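Long-range contacts in leucine aminopeptidase 2 (PDB 2XQ0), which is a zinc aminopeptidase of the M1 family that preferentially cleaves di- and tripeptides and also has low epoxide hydrolase activity in vitro: residues L22-D27 with P156-P161; V50-K55 with F112-Q117; K139-S144 with G212-A217; L232-W237 with L289-S294. All blocks are in the same frame, centred on the assembly; numbering follows the deposited sequence.

Interaction 1: residues L22-D27 with P156-P161; sequences LSNYKD and PCFDTP
Ser23 meets Phe158 at the edge of the phenyl ring, its CB 3.5 Å from Phe158 CD1 and its OG beside it in the ring plane. Tyr25 adds its own CB, 3.9 Å from the same Phe158 CD1, but from an oblique direction. The second kind of contact is a CH-pi interaction, in which the methyl CG2 of Thr160 sits over one face of the Tyr25 ring, 4.0 Å from its centroid. Tyr25 CG, set between its backbone N and carbonyl carbon (chi1 70°), is the ring atom nearest that methyl, 3.8 Å from Thr160 CG2, and the side chains of Tyr25 and Thr160 cross at about a right angle.

Both segments are loops of the M1 N-terminal domain, the first running through a 3-10 turn into strand 28-40. Phe158 and Asp159 are the centres of two successive inverse gamma turns, and the Phe158 ring also packs on Leu54, Leu67, Leu69, Phe28 and Val30 of neighbouring strands.

The polar ends are held by other residues. Asp18 takes Tyr25 OH through its backbone N and Thr160 OG1 through its carboxylate. Ser23 OG bonds to Thr21 OG1, and Asn24 OD1 accepts from the backbone N of His68.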
loop_
_atom_site.group_PDB
_atom_site.type_symbol
_atom_site.label_atom_id
_atom_site.label_comp_id
_atom_site.label_asym_id
_atom_site.label_seq_id
_atom_site.Cartn_x
_atom_site.Cartn_y
_atom_site.Cartn_z
ATOM N N LEU A 22 21.167 -8.768 1.022
ATOM C CA LEU A 22 22.396 -9.551 0.950
ATOM C C LEU A 22 23.549 -8.644 0.524
ATOM O O LEU A 22 24.686 -9.092 0.372
ATOM C CB LEU A 22 22.226 -10.690 -0.055
ATOM C CG LEU A 22 21.121 -11.689 0.285
ATOM C CD1 LEU A 22 21.013 -12.781 -0.775
ATOM C CD2 LEU A 22 21.367 -12.292 1.656
ATOM N N SER A 23 23.246 -7.370 0.307
ATOM C CA SER A 23 24.235 -6.427 -0.210
ATOM C C SER A 23 25.151 -5.923 0.906
ATOM O O SER A 23 24.819 -6.034 2.085
ATOM C CB SER A 23 23.556 -5.247 -0.899
ATOM O OG SER A 23 23.004 -4.358 0.054
ATOM N N ASN A 24 26.315 -5.387 0.551
ATOM C CA ASN A 24 27.152 -4.800 1.598
ATOM C C ASN A 24 27.068 -3.288 1.542
ATOM O O ASN A 24 28.053 -2.583 1.324
ATOM C CB ASN A 24 28.593 -5.335 1.596
ATOM C CG ASN A 24 29.304 -5.189 0.253
ATOM O OD1 ASN A 24 28.727 -4.783 -0.758
ATOM N ND2 ASN A 24 30.581 -5.547 0.248
ATOM N N TYR A 25 25.856 -2.802 1.755
ATOM C CA TYR A 25 25.549 -1.404 1.521
ATOM C C TYR A 25 26.226 -0.450 2.499
ATOM O O TYR A 25 26.453 0.715 2.168
ATOM C CB TYR A 25 24.040 -1.186 1.550
ATOM C CG TYR A 25 23.412 -1.339 2.917
ATOM C CD1 TYR A 25 23.147 -0.225 3.709
ATOM C CD2 TYR A 25 23.098 -2.597 3.426
ATOM C CE1 TYR A 25 22.552 -0.355 4.959
ATOM C CE2 TYR A 25 22.516 -2.737 4.677
ATOM C CZ TYR A 25 22.229 -1.607 5.428
ATOM O OH TYR A 25 21.634 -1.742 6.657
ATOM N N LYS A 26 26.539 -0.912 3.699
ATOM C CA LYS A 26 27.221 -0.033 4.653
ATOM C C LYS A 26 28.622 0.347 4.153
ATOM O O LYS A 26 29.257 1.252 4.696
ATOM C CB LYS A 26 27.353 -0.698 6.027
ATOM C CG LYS A 26 26.056 -0.999 6.750
ATOM C CD LYS A 26 25.331 0.265 7.188
ATOM C CE LYS A 26 24.323 -0.037 8.303
ATOM N NZ LYS A 26 23.514 1.166 8.684
ATOM N N ASP A 27 29.111 -0.351 3.129
ATOM C CA ASP A 27 30.497 -0.192 2.691
ATOM C C ASP A 27 30.649 0.795 1.546
ATOM O O ASP A 27 31.764 1.083 1.115
ATOM C CB ASP A 27 31.076 -1.534 2.244
ATOM C CG ASP A 27 31.262 -2.503 3.395
ATOM O OD1 ASP A 27 31.231 -2.058 4.555
ATOM O OD2 ASP A 27 31.440 -3.713 3.137
ATOM N N PRO A 156 19.778 -5.387 -10.552
ATOM C CA PRO A 156 20.700 -5.624 -9.440
ATOM C C PRO A 156 20.956 -4.311 -8.715
ATOM O O PRO A 156 21.156 -3.280 -9.357
ATOM C CB PRO A 156 21.964 -6.153 -10.130
ATOM C CG PRO A 156 21.885 -5.650 -11.538
ATOM C CD PRO A 156 20.436 -5.440 -11.873
ATOM N N CYS A 157 20.905 -4.335 -7.388
ATOM C CA CYS A 157 21.023 -3.101 -6.639
ATOM C C CYS A 157 21.261 -3.338 -5.157
ATOM O O CYS A 157 21.275 -4.473 -4.673
ATOM C CB CYS A 157 19.746 -2.264 -6.819
ATOM S SG CYS A 157 18.213 -3.092 -6.295
ATOM N N PHE A 158 21.466 -2.253 -4.427
ATOM C CA PHE A 158 21.465 -2.328 -2.970
ATOM C C PHE A 158 20.006 -2.198 -2.551
ATOM O O PHE A 158 19.519 -1.091 -2.293
ATOM C CB PHE A 158 22.279 -1.187 -2.392
ATOM C CG PHE A 158 23.740 -1.239 -2.741
ATOM C CD1 PHE A 158 24.572 -2.184 -2.168
ATOM C CD2 PHE A 158 24.284 -0.336 -3.629
ATOM C CE1 PHE A 158 25.922 -2.228 -2.475
ATOM C CE2 PHE A 158 25.643 -0.376 -3.933
ATOM C CZ PHE A 158 26.458 -1.325 -3.356
ATOM N N ASP A 159 19.297 -3.323 -2.521
ATOM C CA ASP A 159 17.839 -3.331 -2.332
ATOM C C ASP A 159 17.447 -3.211 -0.859
ATOM O O ASP A 159 16.897 -4.150 -0.254
ATOM C CB ASP A 159 17.208 -4.591 -2.959
ATOM C CG ASP A 159 15.688 -4.510 -3.048
ATOM O OD1 ASP A 159 15.115 -3.435 -2.762
ATOM O OD2 ASP A 159 15.049 -5.525 -3.420
ATOM N N THR A 160 17.721 -2.040 -0.290
ATOM C CA THR A 160 17.346 -1.745 1.094
ATOM C C THR A 160 16.816 -0.310 1.176
ATOM O O THR A 160 17.273 0.569 0.449
ATOM C CB THR A 160 18.540 -1.982 2.083
ATOM O OG1 THR A 160 18.296 -1.300 3.315
ATOM C CG2 THR A 160 19.836 -1.488 1.502
ATOM N N PRO A 161 15.824 -0.072 2.041
ATOM C CA PRO A 161 15.332 1.308 2.128
ATOM C C PRO A 161 16.336 2.241 2.821
ATOM O O PRO A 161 16.136 3.460 2.809
ATOM C CB PRO A 161 14.024 1.171 2.906
ATOM C CG PRO A 161 14.114 -0.156 3.622
ATOM C CD PRO A 161 14.940 -1.040 2.718
#

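Interaction 2: residues V50-K55 with F112-Q117; sequences VTFQLK and FTLNIQ
The Phe112 ring carries Leu54 on one face: Leu54 CB lies 4.1 Å from the Phe112 ring centroid, a CH-pi contact offset toward the rim, while Leu54 CD1 touches Phe112 CZ at 3.8 Å. The Phe52 ring has Val50 CG2 over one face, Ile116 CD1 at its edge, and Leu114 CD2 approaching obliquely, 4.0 Å from Phe52 CD2.

These apolar side chains line one face of an antiparallel ladder between neighbouring strands 45-56 and 111-120, part of the large mixed sheet of the M1 N-terminal domain. Val50 with Ile116, Phe52 with Leu114 and Leu54 with Phe112 are hydrogen-bonded pairs, each closed by two backbone N-H to O bonds. Leu67 and Leu69 of strand 66-69 pack against the same face.

The other face is polar and partly exposed. Thr113 OG1 donates to Gln53 OE1 at 2.7 Å, the donor tilted 29° from the carbonyl plane, and a water donates to the same oxygen. Farther along, Asn115 ND2 donates a hydrogen bond to Thr51 OG1 over 2.7 Å, with the hydroxyl oxygen in the amide plane. Between these two bonds the methyls Thr51 CG2 and Thr113 CG2 press together at 3.4 Å, tighter than ordinary van der Waals contact.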
loop_
_atom_site.group_PDB
_atom_site.type_symbol
_atom_site.label_atom_id
_atom_site.label_comp_id
_atom_site.label_asym_id
_atom_site.label_seq_id
_atom_site.Cartn_x
_atom_site.Cartn_y
_atom_site.Cartn_z
ATOM N N VAL A 50 22.307 -1.182 -15.725
ATOM C CA VAL A 50 22.226 -0.204 -14.665
ATOM C C VAL A 50 23.626 0.290 -14.381
ATOM O O VAL A 50 24.587 -0.493 -14.338
ATOM C CB VAL A 50 21.564 -0.752 -13.369
ATOM C CG1 VAL A 50 22.230 -2.047 -12.880
ATOM C CG2 VAL A 50 21.594 0.311 -12.260
ATOM N N THR A 51 23.756 1.599 -14.229
ATOM C CA THR A 51 25.052 2.185 -13.917
ATOM C C THR A 51 24.954 2.927 -12.589
ATOM O O THR A 51 24.092 3.778 -12.416
ATOM C CB THR A 51 25.502 3.176 -15.014
ATOM O OG1 THR A 51 25.449 2.541 -16.294
ATOM C CG2 THR A 51 26.918 3.660 -14.751
ATOM N N PHE A 52 25.831 2.583 -11.658
ATOM C CA PHE A 52 25.929 3.255 -10.368
ATOM C C PHE A 52 27.212 4.071 -10.309
ATOM O O PHE A 52 28.293 3.592 -10.700
ATOM C CB PHE A 52 26.003 2.240 -9.231
ATOM C CG PHE A 52 24.811 1.332 -9.138
ATOM C CD1 PHE A 52 23.633 1.768 -8.554
ATOM C CD2 PHE A 52 24.878 0.028 -9.603
ATOM C CE1 PHE A 52 22.551 0.925 -8.444
ATOM C CE2 PHE A 52 23.792 -0.813 -9.509
ATOM C CZ PHE A 52 22.627 -0.362 -8.930
ATOM N N GLN A 53 27.108 5.285 -9.791
ATOM C CA GLN A 53 28.284 6.027 -9.377
ATOM C C GLN A 53 28.395 5.735 -7.887
ATOM O O GLN A 53 27.474 6.033 -7.120
ATOM C CB GLN A 53 28.111 7.529 -9.603
ATOM C CG GLN A 53 27.684 7.925 -10.998
ATOM C CD GLN A 53 28.733 7.609 -12.023
ATOM O OE1 GLN A 53 29.931 7.606 -11.723
ATOM N NE2 GLN A 53 28.298 7.339 -13.251
ATOM N N LEU A 54 29.504 5.127 -7.481
ATOM C CA LEU A 54 29.666 4.690 -6.095
ATOM C C LEU A 54 30.884 5.302 -5.425
ATOM O O LEU A 54 31.817 5.756 -6.095
ATOM C CB LEU A 54 29.775 3.166 -6.022
ATOM C CG LEU A 54 28.632 2.325 -6.580
ATOM C CD1 LEU A 54 28.937 0.841 -6.368
ATOM C CD2 LEU A 54 27.317 2.716 -5.923
ATOM N N LYS A 55 30.874 5.299 -4.093
ATOM C CA LYS A 55 32.041 5.699 -3.321
ATOM C C LYS A 55 32.303 4.700 -2.202
ATOM O O LYS A 55 31.428 4.435 -1.374
ATOM C CB LYS A 55 31.874 7.110 -2.755
ATOM C CG LYS A 55 33.075 7.621 -1.959
ATOM C CD LYS A 55 32.972 9.123 -1.686
ATOM C CE LYS A 55 31.684 9.477 -0.938
ATOM N NZ LYS A 55 31.476 10.953 -0.795
ATOM N N PHE A 112 34.055 5.447 -8.088
ATOM C CA PHE A 112 34.113 4.609 -9.281
ATOM C C PHE A 112 32.732 4.404 -9.895
ATOM O O PHE A 112 31.704 4.671 -9.261
ATOM C CB PHE A 112 34.817 3.272 -8.988
ATOM C CG PHE A 112 34.062 2.365 -8.026
ATOM C CD1 PHE A 112 33.266 1.334 -8.505
ATOM C CD2 PHE A 112 34.173 2.530 -6.653
ATOM C CE1 PHE A 112 32.588 0.481 -7.638
ATOM C CE2 PHE A 112 33.493 1.682 -5.770
ATOM C CZ PHE A 112 32.693 0.655 -6.266
ATOM N N THR A 113 32.720 3.961 -11.146
ATOM C CA THR A 113 31.483 3.700 -11.855
ATOM C C THR A 113 31.324 2.203 -12.051
ATOM O O THR A 113 32.282 1.507 -12.436
ATOM C CB THR A 113 31.484 4.402 -13.214
ATOM O OG1 THR A 113 31.549 5.819 -13.010
ATOM C CG2 THR A 113 30.225 4.070 -13.995
ATOM N N LEU A 114 30.117 1.712 -11.768
ATOM C CA LEU A 114 29.786 0.292 -11.888
ATOM C C LEU A 114 28.651 0.086 -12.886
ATOM O O LEU A 114 27.553 0.615 -12.697
ATOM C CB LEU A 114 29.383 -0.264 -10.528
ATOM C CG LEU A 114 28.729 -1.645 -10.560
ATOM C CD1 LEU A 114 29.685 -2.675 -11.134
ATOM C CD2 LEU A 114 28.265 -2.049 -9.180
ATOM N N ASN A 115 28.918 -0.664 -13.954
ATOM C CA ASN A 115 27.890 -0.972 -14.940
ATOM C C ASN A 115 27.603 -2.471 -14.995
ATOM O O ASN A 115 28.514 -3.293 -15.112
ATOM C CB ASN A 115 28.282 -0.458 -16.329
ATOM C CG ASN A 115 27.200 -0.707 -17.375
ATOM O OD1 ASN A 115 27.214 -1.719 -18.074
ATOM N ND2 ASN A 115 26.265 0.215 -17.486
ATOM N N ILE A 116 26.330 -2.827 -14.905
ATOM C CA ILE A 116 25.925 -4.226 -14.998
ATOM C C ILE A 116 24.866 -4.393 -16.079
ATOM O O ILE A 116 23.799 -3.778 -16.010
ATOM C CB ILE A 116 25.315 -4.701 -13.683
ATOM C CG1 ILE A 116 26.254 -4.384 -12.509
ATOM C CG2 ILE A 116 24.960 -6.184 -13.762
ATOM C CD1 ILE A 116 25.565 -4.389 -11.172
ATOM N N GLN A 117 25.150 -5.236 -17.060
ATOM C CA GLN A 117 24.166 -5.577 -18.076
ATOM C C GLN A 117 23.401 -6.792 -17.620
ATOM O O GLN A 117 23.982 -7.753 -17.123
ATOM C CB GLN A 117 24.832 -5.891 -19.412
ATOM C CG GLN A 117 25.483 -4.707 -20.077
ATOM C CD GLN A 117 26.309 -5.126 -21.264
ATOM O OE1 GLN A 117 25.820 -5.819 -22.159
ATOM N NE2 GLN A 117 27.576 -4.728 -21.275
HETATM O O HOH W 1 31.833 8.139 -9.126
#

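Interaction 3: residues K139-S144 with G212-A217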
loop_
_atom_site.group_PDB
_atom_site.type_symbol
_atom_site.label_atom_id
_atom_site.label_comp_id
_atom_site.label_asym_id
_atom_site.label_seq_id
_atom_site.Cartn_x
_atom_site.Cartn_y
_atom_site.Cartn_z
ATOM N N LYS A 139 -4.259 -3.483 -26.374
ATOM C CA LYS A 139 -2.807 -3.560 -26.544
ATOM C C LYS A 139 -2.145 -4.160 -25.301
ATOM O O LYS A 139 -2.771 -4.227 -24.246
ATOM C CB LYS A 139 -2.231 -2.180 -26.870
ATOM C CG LYS A 139 -2.719 -1.604 -28.200
ATOM C CD LYS A 139 -2.045 -0.270 -28.497
ATOM C CE LYS A 139 -2.731 0.480 -29.630
ATOM N NZ LYS A 139 -2.165 1.852 -29.799
ATOM N N PRO A 140 -0.888 -4.628 -25.432
ATOM C CA PRO A 140 -0.195 -5.234 -24.293
ATOM C C PRO A 140 0.210 -4.181 -23.267
ATOM O O PRO A 140 0.189 -2.993 -23.556
ATOM C CB PRO A 140 1.058 -5.852 -24.931
ATOM C CG PRO A 140 1.315 -5.004 -26.112
ATOM C CD PRO A 140 -0.046 -4.622 -26.641
ATOM N N TYR A 141 0.623 -4.624 -22.086
ATOM C CA TYR A 141 0.822 -3.714 -20.969
ATOM C C TYR A 141 1.707 -4.402 -19.962
ATOM O O TYR A 141 1.671 -5.628 -19.830
ATOM C CB TYR A 141 -0.537 -3.410 -20.330
ATOM C CG TYR A 141 -0.597 -2.256 -19.333
ATOM C CD1 TYR A 141 -0.217 -2.433 -18.006
ATOM C CD2 TYR A 141 -1.103 -1.017 -19.708
ATOM C CE1 TYR A 141 -0.314 -1.407 -17.086
ATOM C CE2 TYR A 141 -1.202 0.016 -18.803
ATOM C CZ TYR A 141 -0.801 -0.182 -17.491
ATOM O OH TYR A 141 -0.893 0.851 -16.587
ATOM N N VAL A 142 2.511 -3.623 -19.254
ATOM C CA VAL A 142 3.311 -4.173 -18.179
ATOM C C VAL A 142 3.433 -3.110 -17.098
ATOM O O VAL A 142 3.446 -1.914 -17.394
ATOM C CB VAL A 142 4.698 -4.568 -18.683
ATOM C CG1 VAL A 142 5.389 -3.339 -19.288
ATOM C CG2 VAL A 142 5.556 -5.210 -17.573
ATOM N N PHE A 143 3.493 -3.538 -15.843
ATOM C CA PHE A 143 3.742 -2.591 -14.746
ATOM C C PHE A 143 4.507 -3.296 -13.654
ATOM O O PHE A 143 4.438 -4.519 -13.539
ATOM C CB PHE A 143 2.435 -2.002 -14.203
ATOM C CG PHE A 143 1.551 -3.005 -13.511
ATOM C CD1 PHE A 143 1.690 -3.256 -12.153
ATOM C CD2 PHE A 143 0.588 -3.699 -14.219
ATOM C CE1 PHE A 143 0.868 -4.192 -11.530
ATOM C CE2 PHE A 143 -0.237 -4.609 -13.602
ATOM C CZ PHE A 143 -0.097 -4.863 -12.265
ATOM N N SER A 144 5.223 -2.522 -12.849
ATOM C CA SER A 144 5.993 -3.054 -11.727
ATOM C C SER A 144 5.331 -2.801 -10.382
ATOM O O SER A 144 4.421 -1.973 -10.243
ATOM C CB SER A 144 7.373 -2.398 -11.715
ATOM O OG SER A 144 7.221 -1.028 -11.391
ATOM N N GLY A 212 2.250 0.884 -21.750
ATOM C CA GLY A 212 1.113 0.375 -22.485
ATOM C C GLY A 212 0.454 1.502 -23.227
ATOM O O GLY A 212 1.020 2.585 -23.373
ATOM N N ASP A 213 -0.752 1.240 -23.714
ATOM C CA ASP A 213 -1.501 2.248 -24.448
ATOM C C ASP A 213 -2.038 3.275 -23.469
ATOM O O ASP A 213 -3.185 3.210 -23.043
ATOM C CB ASP A 213 -2.644 1.608 -25.242
ATOM C CG ASP A 213 -3.413 2.617 -26.058
ATOM O OD1 ASP A 213 -2.892 3.735 -26.245
ATOM O OD2 ASP A 213 -4.537 2.293 -26.500
ATOM N N LEU A 214 -1.194 4.233 -23.128
ATOM C CA LEU A 214 -1.523 5.220 -22.113
ATOM C C LEU A 214 -1.750 6.580 -22.745
ATOM O O LEU A 214 -0.967 7.036 -23.584
ATOM C CB LEU A 214 -0.369 5.330 -21.120
ATOM C CG LEU A 214 -0.067 4.094 -20.269
ATOM C CD1 LEU A 214 1.127 4.348 -19.365
ATOM C CD2 LEU A 214 -1.293 3.735 -19.442
ATOM N N SER A 215 -2.824 7.229 -22.334
ATOM C CA SER A 215 -3.015 8.632 -22.639
ATOM C C SER A 215 -3.068 9.352 -21.306
ATOM O O SER A 215 -2.981 8.715 -20.254
ATOM C CB SER A 215 -4.281 8.850 -23.478
ATOM O OG SER A 215 -5.326 7.973 -23.110
ATOM N N SER A 216 -3.169 10.673 -21.347
ATOM C CA SER A 216 -3.115 11.476 -20.145
ATOM C C SER A 216 -4.007 12.714 -20.250
ATOM O O SER A 216 -4.349 13.160 -21.355
ATOM C CB SER A 216 -1.679 11.903 -19.877
ATOM O OG SER A 216 -1.281 12.847 -20.844
ATOM N N ALA A 217 -4.365 13.264 -19.091
ATOM C CA ALA A 217 -5.259 14.425 -18.996
ATOM C C ALA A 217 -4.969 15.188 -17.708
ATOM O O ALA A 217 -4.690 14.590 -16.672
ATOM C CB ALA A 217 -6.709 13.982 -19.022
HETATM O O HOH W 2 -2.167 -1.187 -23.074
#
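Lys139, Tyr141 and their partners Gly212, Asp213 and Leu214 make a partly buried contact of side-chain packing and one water bridge, at the place where the chain leaves a four-stranded antiparallel sheet for the next one. Strand 141-144 belongs to that sheet and pairs with strand 209-211; just after the latter, the chain turns through an inverse gamma turn centred on Asp213 and enters strand 215-220, an edge strand of a five-stranded mixed sheet. The contact thus covers the link between the two sheets.

The buried part of the contact is Tyr141. Its CG is anti to the backbone N (chi1 -168°), and the ring comes up to the glycine, with Tyr141 CD2 3.8 Å from Gly212 CA. A CB on Gly212 in the usual place would clash with that ring atom, so the close approach depends on the missing side chain. Leu214 meets the ring at its edge, near the ring plane, its CD2 3.8 Å from Tyr141 CE2, and the two side chains cross at about a right angle. The phenol oxygen is bonded to Asn267 OD1, which ties the ring to the loop that follows strand 264-266.

At the exposed end the extended Lys139 chain crosses Asp213 obliquely, with Lys139 CD 3.8 Å from Asp213 CB. Lys139 NZ stays 4.1 Å from Asp213 OD2, beyond a salt bridge, though the opposite charges probably still attract. The water joins the backbones, donating to Pro140 O at 3.0 Å and accepting from Asp213 N at 2.9 Å.

Interaction 4: residues L232-W237 with L289-S294; sequences LKDCQW and LAHDRS. Unlike the reference sequence in segment 289-294: Leu289 (reference Ile).
Helix 229-239 meets the loop leading to helix 297-311, the helix that carries zinc ligands His301 and His305, in a surface contact built round a cation-pi stack of Arg293 on Trp237. The guanidinium lies flat over one face of the indole, planes 18° apart, with Arg293 CZ 3.7 Å from the centroid of the six-membered ring. Arg293 also grips the Trp237 carbonyl side-on: NH2 donates to Trp237 O at 2.7 Å and NE to the same oxygen at 2.9 Å. The oxygen lies close to the guanidinium plane, and this pair of hydrogen bonds should fix the rotation of the group above the ring.

Glu238, next in the helix, accepts from the backbone N of Ala290, His291 and Arg293, which adds three hydrogen bonds between the helix and the loop. Within the loop, Asp292 OD1 accepts from Ser294 N in an Asx turn. The His291 ring presents its edge to Asp234, its NE2 3.7 Å from Asp234 OD2. Deeper in, Leu289, which differs from the reference isoleucine, packs its CD2 against Asp234 CB at 3.7 Å and against Cys235 SG at 3.2 Å.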
loop_
_atom_site.group_PDB
_atom_site.type_symbol
_atom_site.label_atom_id
_atom_site.label_comp_id
_atom_site.label_asym_id
_atom_site.label_seq_id
_atom_site.Cartn_x
_atom_site.Cartn_y
_atom_site.Cartn_z
ATOM N N LEU A 232 -10.046 7.278 -19.664
ATOM C CA LEU A 232 -9.358 8.549 -19.398
ATOM C C LEU A 232 -10.252 9.655 -18.847
ATOM O O LEU A 232 -9.954 10.252 -17.813
ATOM C CB LEU A 232 -8.609 9.025 -20.646
ATOM C CG LEU A 232 -7.870 10.353 -20.472
ATOM C CD1 LEU A 232 -6.654 10.185 -19.563
ATOM C CD2 LEU A 232 -7.453 10.906 -21.832
ATOM N N LYS A 233 -11.363 9.939 -19.517
ATOM C CA LYS A 233 -12.213 11.021 -19.049
ATOM C C LYS A 233 -12.911 10.697 -17.731
ATOM O O LYS A 233 -13.112 11.578 -16.911
ATOM C CB LYS A 233 -13.211 11.449 -20.133
ATOM C CG LYS A 233 -12.533 12.107 -21.314
ATOM C CD LYS A 233 -11.985 13.494 -20.952
ATOM C CE LYS A 233 -10.807 13.886 -21.857
ATOM N NZ LYS A 233 -10.398 15.299 -21.590
ATOM N N ASP A 234 -13.249 9.435 -17.496
ATOM C CA ASP A 234 -13.832 9.080 -16.207
ATOM C C ASP A 234 -12.830 9.358 -15.082
ATOM O O ASP A 234 -13.197 9.839 -14.002
ATOM C CB ASP A 234 -14.232 7.603 -16.163
ATOM C CG ASP A 234 -15.462 7.294 -17.007
ATOM O OD1 ASP A 234 -16.267 8.210 -17.250
ATOM O OD2 ASP A 234 -15.627 6.126 -17.424
ATOM N N CYS A 235 -11.567 9.030 -15.327
ATOM C CA CYS A 235 -10.522 9.220 -14.319
ATOM C C CYS A 235 -10.312 10.700 -14.069
ATOM O O CYS A 235 -10.187 11.135 -12.936
ATOM C CB CYS A 235 -9.218 8.592 -14.797
ATOM S SG CYS A 235 -9.267 6.795 -14.787
ATOM N N GLN A 236 -10.286 11.479 -15.145
ATOM C CA GLN A 236 -10.087 12.921 -15.020
ATOM C C GLN A 236 -11.169 13.543 -14.154
ATOM O O GLN A 236 -10.891 14.372 -13.271
ATOM C CB GLN A 236 -10.029 13.586 -16.401
ATOM C CG GLN A 236 -9.666 15.062 -16.358
ATOM C CD GLN A 236 -9.746 15.719 -17.718
ATOM O OE1 GLN A 236 -10.448 15.247 -18.606
ATOM N NE2 GLN A 236 -9.022 16.808 -17.887
ATOM N N TRP A 237 -12.412 13.136 -14.381
ATOM C CA TRP A 237 -13.506 13.714 -13.620
ATOM C C TRP A 237 -13.375 13.326 -12.150
ATOM O O TRP A 237 -13.661 14.118 -11.267
ATOM C CB TRP A 237 -14.867 13.257 -14.169
ATOM C CG TRP A 237 -16.017 13.883 -13.432
ATOM C CD1 TRP A 237 -16.630 15.068 -13.726
ATOM C CD2 TRP A 237 -16.682 13.361 -12.276
ATOM N NE1 TRP A 237 -17.637 15.317 -12.820
ATOM C CE2 TRP A 237 -17.695 14.279 -11.924
ATOM C CE3 TRP A 237 -16.529 12.199 -11.510
ATOM C CZ2 TRP A 237 -18.538 14.079 -10.832
ATOM C CZ3 TRP A 237 -17.368 12.001 -10.422
ATOM C CH2 TRP A 237 -18.364 12.938 -10.098
ATOM N N LEU A 289 -12.344 4.432 -9.166
ATOM C CA LEU A 289 -13.338 5.162 -9.929
ATOM C C LEU A 289 -14.744 4.674 -9.624
ATOM O O LEU A 289 -15.126 3.561 -10.002
ATOM C CB LEU A 289 -13.070 5.063 -11.426
ATOM C CG LEU A 289 -12.177 6.185 -11.939
ATOM C CD1 LEU A 289 -10.779 6.066 -11.337
ATOM C CD2 LEU A 289 -12.143 6.157 -13.450
ATOM N N ALA A 290 -15.516 5.532 -8.964
ATOM C CA ALA A 290 -16.867 5.195 -8.556
ATOM C C ALA A 290 -17.892 6.108 -9.233
ATOM O O ALA A 290 -19.101 5.915 -9.095
ATOM C CB ALA A 290 -16.985 5.286 -7.043
ATOM N N HIS A 291 -17.399 7.104 -9.963
ATOM C CA HIS A 291 -18.257 8.044 -10.692
ATOM C C HIS A 291 -18.949 9.075 -9.803
ATOM O O HIS A 291 -19.738 9.878 -10.291
ATOM C CB HIS A 291 -19.284 7.312 -11.577
ATOM C CG HIS A 291 -18.659 6.444 -12.628
ATOM N ND1 HIS A 291 -18.429 5.097 -12.441
ATOM C CD2 HIS A 291 -18.188 6.738 -13.861
ATOM C CE1 HIS A 291 -17.853 4.596 -13.520
ATOM N NE2 HIS A 291 -17.693 5.570 -14.397
ATOM N N ASP A 292 -18.641 9.065 -8.512
ATOM C CA ASP A 292 -19.200 10.063 -7.597
ATOM C C ASP A 292 -18.136 10.710 -6.709
ATOM O O ASP A 292 -18.425 11.658 -5.974
ATOM C CB ASP A 292 -20.285 9.437 -6.725
ATOM C CG ASP A 292 -19.758 8.306 -5.872
ATOM O OD1 ASP A 292 -18.532 8.073 -5.884
ATOM O OD2 ASP A 292 -20.569 7.648 -5.188
ATOM N N ARG A 293 -16.914 10.184 -6.779
ATOM C CA ARG A 293 -15.784 10.677 -5.990
ATOM C C ARG A 293 -15.751 10.199 -4.539
ATOM O O ARG A 293 -15.234 10.899 -3.671
ATOM C CB ARG A 293 -15.694 12.201 -6.052
ATOM C CG ARG A 293 -15.391 12.705 -7.434
ATOM C CD ARG A 293 -15.634 14.187 -7.577
ATOM N NE ARG A 293 -15.291 14.641 -8.920
ATOM C CZ ARG A 293 -15.636 15.824 -9.416
ATOM N NH1 ARG A 293 -16.356 16.668 -8.686
ATOM N NH2 ARG A 293 -15.272 16.160 -10.644
ATOM N N SER A 294 -16.255 8.991 -4.291
ATOM C CA SER A 294 -16.325 8.425 -2.940
ATOM C C SER A 294 -15.010 7.893 -2.380
ATOM O O SER A 294 -14.797 7.931 -1.166
ATOM C CB SER A 294 -17.338 7.282 -2.901
ATOM O OG SER A 294 -18.575 7.668 -3.458
#

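In the fold
Interactions 1 and 2 share the M1 N-terminal domain, their centres about 13 Å apart. Along the chain interaction 2 falls between the two segments of interaction 1, and the pair touch where Pro156 rests on Val50, Phe52 and Ile116 of the big sheet, and Cys157 on Phe52. Interactions 3 and 4, centres about 18 Å apart, meet where Leu232 and Gln236 of helix 229-239 pack on strand 215-220. Interaction 3 crosses interaction 1 in sequence without touching it, nearest atoms about 12 Å apart. Interaction 4 follows last, on the opposite side of the chain's centre from interaction 1, their centres about 40 Å apart. Taken in order, the contacts run from the sheet of the N-terminal domain to the loop before the zinc-binding helix 297-311.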